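Glucose-6-phosphate isomerase (Thermus thermophilus, PDB 1ZZG) catalyses the reversible isomerization of glucose 6-phosphate to fructose 6-phosphate, a step shared by glycolysis and gluconeogenesis. Local coordinates at the interface of chains A and B. Sequence-based numbering; all coordinates share one arbitrary frame. Chains: chain A/B, glucose-6-phosphate isomerase.

The interface of chains A and B. Residues chain A 101, 130-131, 134; chain B 289, 339, 342-343, 346.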
# COMPACT_ATOMS: atom_id res chain seq x y z
N VAL A 101 -5.63 -7.23 13.80
CA VAL A 101 -5.70 -8.01 15.02
C VAL A 101 -4.77 -9.22 15.02
O VAL A 101 -4.99 -10.17 15.77
CB VAL A 101 -7.15 -8.48 15.29
CG1 VAL A 101 -8.03 -7.28 15.61
CG2 VAL A 101 -7.69 -9.21 14.07
N ALA A 130 -15.34 -4.06 16.07
CA ALA A 130 -14.72 -5.25 16.63
C ALA A 130 -13.20 -5.21 16.81
O ALA A 130 -12.69 -5.41 17.92
CB ALA A 130 -15.11 -6.48 15.79
N GLU A 131 -12.47 -4.95 15.73
CA GLU A 131 -11.01 -4.92 15.78
C GLU A 131 -10.45 -3.96 16.82
O GLU A 131 -9.48 -4.27 17.51
CB GLU A 131 -10.44 -4.56 14.39
CG GLU A 131 -10.79 -5.57 13.30
CD GLU A 131 -12.04 -5.21 12.53
OE1 GLU A 131 -12.95 -4.57 13.11
OE2 GLU A 131 -12.13 -5.58 11.34
N ALA A 134 -11.10 -5.14 20.47
CA ALA A 134 -10.17 -6.22 20.79
C ALA A 134 -8.79 -5.64 21.10
O ALA A 134 -8.16 -6.02 22.10
CB ALA A 134 -10.08 -7.19 19.62
N PRO B 289 -7.99 -7.78 8.25
CA PRO B 289 -9.35 -7.27 8.02
C PRO B 289 -9.48 -5.78 7.66
O PRO B 289 -10.58 -5.33 7.31
CB PRO B 289 -10.04 -7.57 9.34
CG PRO B 289 -8.94 -7.27 10.33
CD PRO B 289 -7.74 -7.95 9.69
N LEU B 339 -6.86 -13.16 19.59
CA LEU B 339 -6.73 -12.26 18.45
C LEU B 339 -6.71 -13.05 17.15
O LEU B 339 -7.36 -12.66 16.18
CB LEU B 339 -5.47 -11.41 18.57
CG LEU B 339 -5.46 -10.39 19.70
CD1 LEU B 339 -4.15 -9.62 19.69
CD2 LEU B 339 -6.65 -9.44 19.55
N LEU B 342 -10.07 -14.14 16.19
CA LEU B 342 -10.85 -13.05 15.60
C LEU B 342 -10.39 -12.85 14.15
O LEU B 342 -11.21 -12.68 13.26
CB LEU B 342 -10.63 -11.76 16.40
CG LEU B 342 -11.21 -10.46 15.84
CD1 LEU B 342 -12.72 -10.58 15.68
CD2 LEU B 342 -10.86 -9.30 16.77
N LEU B 343 -9.08 -12.89 13.95
CA LEU B 343 -8.51 -12.72 12.61
C LEU B 343 -9.12 -13.75 11.66
O LEU B 343 -9.68 -13.39 10.62
CB LEU B 343 -6.99 -12.90 12.65
CG LEU B 343 -6.17 -12.61 11.38
CD1 LEU B 343 -4.69 -12.64 11.72
CD2 LEU B 343 -6.46 -13.63 10.30
N GLU B 346 -12.92 -13.35 10.88
CA GLU B 346 -13.15 -12.28 9.92
C GLU B 346 -12.77 -12.69 8.51
O GLU B 346 -13.47 -12.34 7.55
CB GLU B 346 -12.38 -11.02 10.32
CG GLU B 346 -12.80 -10.44 11.65
CD GLU B 346 -12.37 -9.01 11.80
OE1 GLU B 346 -12.96 -8.15 11.12
OE2 GLU B 346 -11.44 -8.73 12.60
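The carboxylate of A:Glu131 has B:Glu346 over one face and the ring of B:Pro289 beside its OE2 edge, in a patch of the two-fold interface of this phosphoglucose isomerase, whose family typically works as a dimer. The two carboxylates are turned 67° apart, B:Glu346 pointing an edge at the face of its partner. OE1 of B:Glu346 stands 2.7 Å from OE2 of A:Glu131, approaching from above that plane. Two bare carboxylates could only accept, so the closeness suggests that one may be protonated and act as donor, although the coordinates do not show the proton. A bend at chi2 (93°) folds the A:Glu131 head back toward the N-terminal end of helix 130-147, OE1 lying 2.7 Å from its own backbone N and OE2 turned to chain B, whereas B:Glu346 reaches from helix 339-356 with its chain extended beyond CG. B:Pro289, which follows a cis peptide bond, runs antiparallel past A:Glu131, its CG 3.9 Å from the glutamate CG. An alanine in place of A:Glu131 would probably leave the B:Glu346 carboxylate without this partner and open a gap beside the proline ring.

Apolar packing adjoins the acid pair. B:Leu342 directs its CD2 methyl into the cleft between A:Ala134 and A:Val101, 3.6 Å from the alanine CB. The same CD2 lies 3.7 Å from CG1 of A:Val101, and the valine and leucine side chains cross nearly at right angles. With CG anti to the backbone N (chi1 172°), B:Leu342 extends this branch toward chain A. The other valine methyl, CG2, rests 3.9 Å from CA of B:Leu343, against the helix backbone. The centre of the patch is about 8 Å from the predicted active-site residue B:His293.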